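Local coordinates for 2,3-dehydroadipyl-CoA hydratase (PDB 4FZW), which catalyses the reversible hydration of 2,3-dehydroadipyl-CoA to 3-hydroxyadipyl-CoA in the bacterial breakdown of phenylacetate, at residues B[33-36]-B[37-41]; B[81-84]-B[85-88]; B[151-154]-B[155-159]; B[226-229]-B[230-234]. All coordinates share one frame; numbering follows the deposited sequence.

All four contacts are local, each between neighbouring turns of a helix or at a helix start, in a crotonase-family subunit whose assembly holds twelve chains. Contacts 1 and 2 form one packed unit: their centres are 12 Å apart, and Leu34 CD2 lies 3.6 Å from Trp88 NE1, so helix 31-46 backs the start of helix 84-92. Contact 2 also holds a glycerol, which further bonds to Gly140 N and Glu132 OE2. Contacts 3 and 4 stand apart from this unit and from each other, their centres about 33 Å apart, and both face other subunits. Between chains, contact 4 returns to contact 2: Arg228 packs on Pro85 of a neighbouring subunit.

Contact 1. Residues B[33-36]-B[37-41]; sequences LLMQ and LVNEL
With chi1 at -169° and a bend at chi2, Gln36 carries its amide along the helix to Glu40, whose own CG sits beside the backbone N (chi1 -67°) and brings the carboxylate to meet it. The pair is one turn apart on helix 31-46, the connecting helix of a beta-alpha-beta crossover between strands 15-20 and 52-56 in the crotonase fold. Gln36 NE2 gives Glu40 OE2 a weak hydrogen bond of 3.1 Å, with amide and carboxylate planes 45° apart, so the two groups meet twisted rather than flat. Next to them the Met35 side chain passes Asn39 at a slant, Met35 CG coming within 3.9 Å of Asn39 ND2. Backbone bonds set this spacing: Leu37 N to Leu33 O and Glu40 N to Gln36 O, both 2.9 Å. Leu33 packs on Leu20 and Leu37 on Leu18 of strand 15-20; Leu37 also reaches Leu91 of helix 84-92, which Val38 meets too, along with Arg90. Leu7 of strand 7-12 touches both Gln36 and Glu40. Val38 turns its CG2 branch back over the preceding turn, 3.5 Å from Leu34 O.

Contact 2. Residues B[81-84]-B[85-88]; sequences NDTR and PQLW. With GOL (glycerol), chain G.
Arg84 and Trp88, one turn apart at the start of helix 84-92, share a glycerol hydroxyl, and the polar bonds fall into three groups. The first grips the ligand. Arg84 NE donates to glycerol O3 at 2.9 Å, nearly straight at 172° and in the guanidinium plane at its edge; Trp88 NE1 donates to the same O3 at 3.3 Å and a more bent 139°, near the plane of the indole. The bend of the arginine chain at chi3 (110°) turns NE toward this oxygen. The second group starts the helix: Asp82 OD1 accepts from Arg84 N at 2.9 Å, a capping bond that meets the carboxylate from above its plane, while Asp82 OD2 makes a salt bridge with Lys74. The third is backbone, led by Trp88 N to Arg84 O at 3.1 Å.

Packing completes the contact. Pro85, which has no N-H to offer, sets its CD 3.6 Å from Asp82 O. Trp88 lies against Ala109 and Leu116, and Leu87 packs on Leu34. An alanine in place of Trp88 removes the indole, which would probably leave glycerol O3 without one of its N-H donors and open a gap beside Ala109 and Leu116.

Arg84 NH2 bonds to Leu29 O, a second bond that limits how the guanidinium can turn. Two N-H groups converging on one hydroxyl oxygen, with Gly140 N and Glu132 OE2 also bonded to the glycerol, are consistent with a polar site able to take up a small hydroxyl compound; the glycerol itself probably comes from the crystallisation liquor.

Contact 3. Residues B[151-154]-B[155-159]; sequences VGKS and LASKM
Ser157 and Lys153 form the innermost shell, where two donors converge on one carbonyl: Ser157 OG reaches Lys153 O at 2.7 Å and Ser157 N reaches it at 2.9 Å. The hydroxyl is brought there by a chi1 of -58°, which lays OG beside its own backbone N and turns it back toward the preceding turn. One residue on, Lys158 N closes a regular turn onto Ser154 O at 3.0 Å. On the other side of the Ser157 bond, Ala156 N to Gly152 O is weak.

Next come the features that shape this kinked turn. Helix 146-162 is kinked where the N atoms of Lys153 and Ser154 lack a bond to the turn before; just after it a water bridges Val151 O, to which it donates at 2.8 Å, and Leu155 N, from which it accepts at 2.9 Å. Gly152 has a positive phi of 86°, and at its backbone angles a CB would press on the carbonyl oxygen of Val151. Val151 CG2 then packs 3.7 Å from Leu155 CB and 4.1 Å from Ala156 CB.

Outermost is another subunit. Ser154 OG bonds to Val120 N and Ser178 OG, Lys153 NZ to the carbonyls of Cys117 and Leu115, and Lys158 NZ makes a salt bridge with Asp179, all of that second subunit. An alanine at Ser157 removes the hydroxyl and would probably leave Lys153 O with the backbone N-H as its one donor here.

Serine and lysine polar groups are thus spent either on the helix's own carbonyls or across the boundary, implying that the kinked turn is fitted to its neighbouring subunit by directed bonds as well as packing.

Contact 4. Residues B[226-229]-B[230-234]; sequences QERQ and LFTLL
Phe231 can be followed outward beside Arg228, three residues earlier on helix 220-235. Its CB lies near two carbonyls, 3.2 Å from Glu227 O and 3.6 Å from Arg228 O. CG is placed anti to the backbone N by a chi1 of 176°, which runs the ring alongside the arginine chain. From there Arg228 NH1 lies over one ring face, toward its CD2-CE2 rim: CG is 3.8 Å from Arg228 NH1, CD2 closes to 3.3 Å from that nitrogen, CE2 follows at 3.5 Å, and CZ is more distant. The guanidinium and ring planes are tilted 29° from each other. Both bends of the arginine chain, at chi2 and chi3, fold it over to this position. Its tip is held from outside, since NH1 bonds to Gly140 O of a neighbouring subunit, a residue on which Phe231 also packs.

On the backbone, Arg228 O accepts from Thr232 OG1 at 2.7 Å and Thr232 N at 2.9 Å, reached from opposite faces of its plane. Glu227 bonds through its carboxylate to Gly142 N and Thr144 N of the same neighbour. Side chains paired along a helix and then shared between chains fit the C-terminal helices through which crotonase-fold subunits assemble.

Contact 1. Residues B[33-36]-B[37-41]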
loop_
_atom_site.group_PDB
_atom_site.type_symbol
_atom_site.label_atom_id
_atom_site.label_comp_id
_atom_site.label_asym_id
_atom_site.label_seq_id
_atom_site.Cartn_x
_atom_site.Cartn_y
_atom_site.Cartn_z
ATOM N N LEU B 33 13.957 -2.125 31.893
ATOM C CA LEU B 33 15.087 -1.763 31.026
ATOM C C LEU B 33 14.580 -1.146 29.720
ATOM O O LEU B 33 14.963 -0.035 29.329
ATOM C CB LEU B 33 15.981 -2.971 30.755
ATOM C CG LEU B 33 17.261 -2.764 29.922
ATOM C CD1 LEU B 33 18.052 -1.545 30.382
ATOM C CD2 LEU B 33 18.136 -4.023 29.922
ATOM N N LEU B 34 13.691 -1.870 29.064
ATOM C CA LEU B 34 12.952 -1.321 27.945
ATOM C C LEU B 34 12.404 0.090 28.213
ATOM O O LEU B 34 12.592 0.990 27.387
ATOM C CB LEU B 34 11.794 -2.242 27.609
ATOM C CG LEU B 34 11.297 -2.050 26.190
ATOM C CD1 LEU B 34 12.448 -2.339 25.241
ATOM C CD2 LEU B 34 10.103 -2.948 25.917
ATOM N N MET B 35 11.721 0.291 29.342
ATOM C CA MET B 35 11.134 1.612 29.629
ATOM C C MET B 35 12.211 2.680 29.847
ATOM O O MET B 35 12.065 3.811 29.398
ATOM C CB MET B 35 10.166 1.563 30.823
ATOM C CG MET B 35 9.694 2.937 31.315
ATOM S SD MET B 35 8.381 3.760 30.340
ATOM C CE MET B 35 6.960 2.753 30.783
ATOM N N GLN B 36 13.295 2.306 30.519
ATOM C CA GLN B 36 14.449 3.183 30.680
ATOM C C GLN B 36 14.987 3.641 29.325
ATOM O O GLN B 36 15.129 4.845 29.088
ATOM C CB GLN B 36 15.559 2.471 31.477
ATOM C CG GLN B 36 16.691 3.377 31.924
ATOM C CD GLN B 36 16.192 4.547 32.758
ATOM O OE1 GLN B 36 15.536 4.360 33.779
ATOM N NE2 GLN B 36 16.508 5.756 32.329
ATOM N N LEU B 37 15.289 2.668 28.460
ATOM C CA LEU B 37 15.730 2.908 27.088
ATOM C C LEU B 37 14.823 3.897 26.353
ATOM O O LEU B 37 15.302 4.837 25.706
ATOM C CB LEU B 37 15.792 1.580 26.325
ATOM C CG LEU B 37 16.415 1.553 24.931
ATOM C CD1 LEU B 37 17.895 1.819 25.033
ATOM C CD2 LEU B 37 16.153 0.219 24.251
ATOM N N VAL B 38 13.512 3.690 26.450
ATOM C CA VAL B 38 12.572 4.626 25.852
ATOM C C VAL B 38 12.745 6.043 26.403
ATOM O O VAL B 38 12.661 7.021 25.659
ATOM C CB VAL B 38 11.089 4.185 26.057
ATOM C CG1 VAL B 38 10.128 5.341 25.801
ATOM C CG2 VAL B 38 10.757 2.986 25.184
ATOM N N ASN B 39 12.967 6.169 27.704
ATOM C CA ASN B 39 13.035 7.510 28.282
ATOM C C ASN B 39 14.304 8.215 27.858
ATOM O O ASN B 39 14.285 9.415 27.589
ATOM C CB ASN B 39 12.870 7.512 29.815
ATOM C CG ASN B 39 11.483 7.071 30.249
ATOM O OD1 ASN B 39 10.509 7.270 29.531
ATOM N ND2 ASN B 39 11.393 6.454 31.419
ATOM N N GLU B 40 15.394 7.451 27.788
ATOM C CA GLU B 40 16.687 7.962 27.349
ATOM C C GLU B 40 16.611 8.524 25.919
ATOM O O GLU B 40 16.993 9.675 25.666
ATOM C CB GLU B 40 17.755 6.859 27.424
ATOM C CG GLU B 40 18.134 6.370 28.829
ATOM C CD GLU B 40 18.713 7.463 29.701
ATOM O OE1 GLU B 40 19.087 8.544 29.185
ATOM O OE2 GLU B 40 18.784 7.230 30.923
ATOM N N LEU B 41 16.114 7.713 24.987
ATOM C CA LEU B 41 15.989 8.141 23.594
ATOM C C LEU B 41 14.991 9.274 23.391
ATOM O O LEU B 41 15.221 10.165 22.574
ATOM C CB LEU B 41 15.584 6.966 22.709
ATOM C CG LEU B 41 16.568 5.819 22.596
ATOM C CD1 LEU B 41 15.942 4.717 21.764
ATOM C CD2 LEU B 41 17.910 6.307 22.006
#

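Contact 2. Residues B[81-84]-B[85-88]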
loop_
_atom_site.group_PDB
_atom_site.type_symbol
_atom_site.label_atom_id
_atom_site.label_comp_id
_atom_site.label_asym_id
_atom_site.label_seq_id
_atom_site.Cartn_x
_atom_site.Cartn_y
_atom_site.Cartn_z
ATOM N N ASN B 81 -3.633 -6.337 26.612
ATOM C CA ASN B 81 -3.482 -5.004 27.177
ATOM C C ASN B 81 -2.053 -4.648 27.610
ATOM O O ASN B 81 -1.845 -3.648 28.303
ATOM C CB ASN B 81 -4.442 -4.818 28.355
ATOM N N ASP B 82 -1.080 -5.459 27.196
ATOM C CA ASP B 82 0.321 -5.262 27.570
ATOM C C ASP B 82 0.865 -3.893 27.164
ATOM O O ASP B 82 0.534 -3.367 26.104
ATOM C CB ASP B 82 1.191 -6.364 26.953
ATOM C CG ASP B 82 2.594 -6.408 27.538
ATOM O OD1 ASP B 82 3.023 -5.428 28.177
ATOM O OD2 ASP B 82 3.274 -7.433 27.348
ATOM N N THR B 83 1.723 -3.337 28.015
ATOM C CA THR B 83 2.346 -2.035 27.777
ATOM C C THR B 83 3.473 -2.083 26.748
ATOM O O THR B 83 3.694 -1.115 26.015
ATOM C CB THR B 83 2.926 -1.460 29.090
ATOM O OG1 THR B 83 3.432 -0.140 28.855
ATOM C CG2 THR B 83 4.051 -2.353 29.622
ATOM N N ARG B 84 4.165 -3.220 26.692
ATOM C CA ARG B 84 5.406 -3.370 25.918
ATOM C C ARG B 84 5.359 -2.921 24.452
ATOM O O ARG B 84 6.281 -2.265 23.976
ATOM C CB ARG B 84 5.916 -4.810 25.996
ATOM C CG ARG B 84 6.871 -5.081 27.145
ATOM C CD ARG B 84 7.252 -6.548 27.183
ATOM N NE ARG B 84 8.638 -6.760 26.794
ATOM C CZ ARG B 84 9.662 -6.628 27.628
ATOM N NH1 ARG B 84 9.441 -6.276 28.888
ATOM N NH2 ARG B 84 10.900 -6.842 27.206
ATOM N N PRO B 85 4.290 -3.287 23.728
ATOM C CA PRO B 85 4.237 -2.921 22.310
ATOM C C PRO B 85 4.338 -1.423 22.025
ATOM O O PRO B 85 4.923 -1.044 21.006
ATOM C CB PRO B 85 2.899 -3.496 21.870
ATOM C CG PRO B 85 2.797 -4.760 22.701
ATOM C CD PRO B 85 3.326 -4.357 24.050
ATOM N N GLN B 86 3.816 -0.585 22.914
ATOM C CA GLN B 86 3.860 0.861 22.710
ATOM C C GLN B 86 5.250 1.410 23.036
ATOM O O GLN B 86 5.641 2.461 22.536
ATOM C CB GLN B 86 2.810 1.554 23.586
ATOM C CG GLN B 86 3.170 1.462 25.066
ATOM C CD GLN B 86 2.190 2.151 25.990
ATOM O OE1 GLN B 86 1.030 2.414 25.631
ATOM N NE2 GLN B 86 2.655 2.444 27.207
ATOM N N LEU B 87 5.994 0.707 23.886
ATOM C CA LEU B 87 7.397 1.074 24.150
ATOM C C LEU B 87 8.248 0.818 22.908
ATOM O O LEU B 87 9.052 1.661 22.504
ATOM C CB LEU B 87 7.955 0.300 25.335
ATOM C CG LEU B 87 7.202 0.395 26.660
ATOM C CD1 LEU B 87 7.994 -0.315 27.757
ATOM C CD2 LEU B 87 6.947 1.857 27.014
ATOM N N TRP B 88 8.044 -0.343 22.289
ATOM C CA TRP B 88 8.676 -0.644 21.000
ATOM C C TRP B 88 8.379 0.430 19.939
ATOM O O TRP B 88 9.286 0.846 19.220
ATOM C CB TRP B 88 8.287 -2.054 20.512
ATOM C CG TRP B 88 8.966 -3.158 21.311
ATOM C CD1 TRP B 88 8.457 -3.833 22.384
ATOM C CD2 TRP B 88 10.292 -3.682 21.103
ATOM N NE1 TRP B 88 9.372 -4.749 22.850
ATOM C CE2 TRP B 88 10.505 -4.677 22.082
ATOM C CE3 TRP B 88 11.315 -3.405 20.180
ATOM C CZ2 TRP B 88 11.707 -5.400 22.168
ATOM C CZ3 TRP B 88 12.508 -4.128 20.267
ATOM C CH2 TRP B 88 12.688 -5.112 21.254
HETATM C C1 GOL G . 9.852 -11.268 22.655
HETATM O O1 GOL G . 9.642 -11.267 21.257
HETATM C C2 GOL G . 9.156 -10.114 23.344
HETATM O O2 GOL G . 7.874 -10.362 23.826
HETATM C C3 GOL G . 9.952 -8.989 23.974
HETATM O O3 GOL G . 9.227 -7.792 24.097
#

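Contact 3. Residues B[151-154]-B[155-159]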
loop_
_atom_site.group_PDB
_atom_site.type_symbol
_atom_site.label_atom_id
_atom_site.label_comp_id
_atom_site.label_asym_id
_atom_site.label_seq_id
_atom_site.Cartn_x
_atom_site.Cartn_y
_atom_site.Cartn_z
ATOM N N VAL B 151 16.926 -9.269 4.578
ATOM C CA VAL B 151 17.677 -10.481 4.207
ATOM C C VAL B 151 16.940 -11.468 3.284
ATOM O O VAL B 151 17.456 -12.543 2.992
ATOM C CB VAL B 151 18.219 -11.249 5.445
ATOM C CG1 VAL B 151 18.751 -10.283 6.476
ATOM C CG2 VAL B 151 17.178 -12.181 6.029
ATOM N N GLY B 152 15.744 -11.106 2.822
ATOM C CA GLY B 152 15.024 -11.947 1.876
ATOM C C GLY B 152 14.187 -13.032 2.536
ATOM O O GLY B 152 14.380 -13.354 3.714
ATOM N N LYS B 153 13.267 -13.621 1.780
ATOM C CA LYS B 153 12.306 -14.556 2.363
ATOM C C LYS B 153 12.905 -15.873 2.860
ATOM O O LYS B 153 12.437 -16.457 3.839
ATOM C CB LYS B 153 11.143 -14.837 1.392
ATOM C CG LYS B 153 9.844 -15.066 2.140
ATOM C CD LYS B 153 9.050 -16.204 1.554
ATOM C CE LYS B 153 9.055 -16.116 0.052
ATOM N NZ LYS B 153 8.204 -17.141 -0.588
ATOM N N SER B 154 13.941 -16.341 2.188
ATOM C CA SER B 154 14.459 -17.650 2.515
ATOM C C SER B 154 15.152 -17.642 3.859
ATOM O O SER B 154 14.787 -18.405 4.750
ATOM C CB SER B 154 15.350 -18.203 1.404
ATOM O OG SER B 154 15.287 -19.622 1.430
ATOM N N LEU B 155 16.121 -16.750 4.023
ATOM C CA LEU B 155 16.860 -16.674 5.282
ATOM C C LEU B 155 15.972 -16.287 6.470
ATOM O O LEU B 155 16.015 -16.938 7.494
ATOM C CB LEU B 155 18.049 -15.721 5.166
ATOM C CG LEU B 155 18.941 -15.763 6.415
ATOM C CD1 LEU B 155 19.407 -17.202 6.711
ATOM C CD2 LEU B 155 20.146 -14.811 6.285
ATOM N N ALA B 156 15.196 -15.220 6.319
ATOM C CA ALA B 156 14.173 -14.817 7.295
ATOM C C ALA B 156 13.225 -15.929 7.717
ATOM O O ALA B 156 13.003 -16.123 8.907
ATOM C CB ALA B 156 13.361 -13.603 6.779
ATOM N N SER B 157 12.648 -16.653 6.766
ATOM C CA SER B 157 11.677 -17.682 7.154
ATOM C C SER B 157 12.376 -18.817 7.909
ATOM O O SER B 157 11.869 -19.358 8.890
ATOM C CB SER B 157 10.923 -18.217 5.944
ATOM O OG SER B 157 10.255 -17.173 5.260
ATOM N N LYS B 158 13.569 -19.152 7.434
ATOM C CA LYS B 158 14.399 -20.158 8.061
ATOM C C LYS B 158 14.589 -19.825 9.533
ATOM O O LYS B 158 14.155 -20.576 10.408
ATOM C CB LYS B 158 15.734 -20.268 7.319
ATOM C CG LYS B 158 16.624 -21.425 7.764
ATOM C CD LYS B 158 17.976 -21.361 7.040
ATOM C CE LYS B 158 19.046 -22.133 7.756
ATOM N NZ LYS B 158 20.346 -21.967 7.039
ATOM N N MET B 159 15.218 -18.688 9.804
ATOM C CA MET B 159 15.547 -18.314 11.170
ATOM C C MET B 159 14.303 -18.237 12.024
ATOM O O MET B 159 14.322 -18.662 13.180
ATOM C CB MET B 159 16.278 -16.973 11.204
ATOM C CG MET B 159 17.530 -16.932 10.361
ATOM S SD MET B 159 18.241 -15.299 10.252
ATOM C CE MET B 159 18.709 -14.963 11.942
HETATM O O HOH W 1 16.662 -14.939 1.835
#

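Contact 4. Residues B[226-229]-B[230-234]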
loop_
_atom_site.group_PDB
_atom_site.type_symbol
_atom_site.label_atom_id
_atom_site.label_comp_id
_atom_site.label_asym_id
_atom_site.label_seq_id
_atom_site.Cartn_x
_atom_site.Cartn_y
_atom_site.Cartn_z
ATOM N N GLN B 226 7.621 11.904 -1.431
ATOM C CA GLN B 226 7.931 12.197 -0.028
ATOM C C GLN B 226 9.403 12.669 0.172
ATOM O O GLN B 226 9.686 13.631 0.915
ATOM C CB GLN B 226 7.585 10.956 0.818
ATOM C CG GLN B 226 7.773 11.076 2.317
ATOM C CD GLN B 226 6.531 10.641 3.103
ATOM O OE1 GLN B 226 5.523 11.338 3.128
ATOM N NE2 GLN B 226 6.608 9.490 3.748
ATOM N N GLU B 227 10.335 11.999 -0.506
ATOM C CA GLU B 227 11.749 12.391 -0.460
ATOM C C GLU B 227 11.889 13.853 -0.900
ATOM O O GLU B 227 12.695 14.608 -0.334
ATOM C CB GLU B 227 12.597 11.486 -1.353
ATOM C CG GLU B 227 14.068 11.875 -1.413
ATOM C CD GLU B 227 14.884 11.042 -2.401
ATOM O OE1 GLU B 227 15.074 11.509 -3.545
ATOM O OE2 GLU B 227 15.355 9.935 -2.037
ATOM N N ARG B 228 11.097 14.255 -1.894
ATOM C CA ARG B 228 11.214 15.599 -2.451
ATOM C C ARG B 228 10.728 16.694 -1.509
ATOM O O ARG B 228 11.310 17.766 -1.456
ATOM C CB ARG B 228 10.517 15.698 -3.809
ATOM C CG ARG B 228 11.303 15.000 -4.912
ATOM C CD ARG B 228 12.689 15.573 -4.987
ATOM N NE ARG B 228 12.649 17.012 -5.206
ATOM C CZ ARG B 228 13.720 17.782 -5.408
ATOM N NH1 ARG B 228 14.933 17.249 -5.415
ATOM N NH2 ARG B 228 13.581 19.090 -5.608
ATOM N N GLN B 229 9.662 16.436 -0.758
ATOM C CA GLN B 229 9.169 17.440 0.191
ATOM C C GLN B 229 10.096 17.583 1.392
ATOM O O GLN B 229 10.257 18.682 1.923
ATOM C CB GLN B 229 7.715 17.191 0.606
ATOM C CG GLN B 229 7.397 15.797 0.997
ATOM C CD GLN B 229 5.956 15.424 0.693
ATOM O OE1 GLN B 229 5.460 15.649 -0.403
ATOM N NE2 GLN B 229 5.284 14.851 1.665
ATOM N N LEU B 230 10.734 16.479 1.787
ATOM C CA LEU B 230 11.788 16.517 2.805
ATOM C C LEU B 230 13.017 17.248 2.282
ATOM O O LEU B 230 13.573 18.111 2.960
ATOM C CB LEU B 230 12.180 15.102 3.228
ATOM C CG LEU B 230 11.163 14.426 4.142
ATOM C CD1 LEU B 230 11.296 12.888 4.067
ATOM C CD2 LEU B 230 11.260 14.973 5.576
ATOM N N PHE B 231 13.444 16.889 1.081
ATOM C CA PHE B 231 14.577 17.545 0.454
ATOM C C PHE B 231 14.339 19.060 0.421
ATOM O O PHE B 231 15.156 19.848 0.898
ATOM C CB PHE B 231 14.761 16.989 -0.954
ATOM C CG PHE B 231 15.845 17.649 -1.727
ATOM C CD1 PHE B 231 17.154 17.150 -1.682
ATOM C CD2 PHE B 231 15.574 18.771 -2.511
ATOM C CE1 PHE B 231 18.184 17.769 -2.394
ATOM C CE2 PHE B 231 16.600 19.392 -3.233
ATOM C CZ PHE B 231 17.920 18.877 -3.173
ATOM N N THR B 232 13.206 19.464 -0.131
ATOM C CA THR B 232 12.865 20.878 -0.219
ATOM C C THR B 232 12.928 21.540 1.159
ATOM O O THR B 232 13.393 22.666 1.309
ATOM C CB THR B 232 11.468 21.069 -0.849
ATOM O OG1 THR B 232 11.439 20.427 -2.134
ATOM C CG2 THR B 232 11.156 22.556 -1.017
ATOM N N LEU B 233 12.453 20.821 2.165
ATOM C CA LEU B 233 12.516 21.289 3.538
ATOM C C LEU B 233 13.909 21.793 3.885
ATOM O O LEU B 233 14.070 22.873 4.440
ATOM C CB LEU B 233 12.115 20.152 4.473
ATOM C CG LEU B 233 12.129 20.352 5.988
ATOM C CD1 LEU B 233 10.736 20.137 6.537
ATOM C CD2 LEU B 233 13.117 19.384 6.635
ATOM N N LEU B 234 14.919 20.995 3.555
ATOM C CA LEU B 234 16.298 21.339 3.884
ATOM C C LEU B 234 16.718 22.569 3.084
ATOM O O LEU B 234 17.510 23.374 3.561
ATOM C CB LEU B 234 17.249 20.155 3.633
ATOM C CG LEU B 234 17.088 18.805 4.351
ATOM C CD1 LEU B 234 17.920 17.720 3.654
ATOM C CD2 LEU B 234 17.449 18.898 5.823
#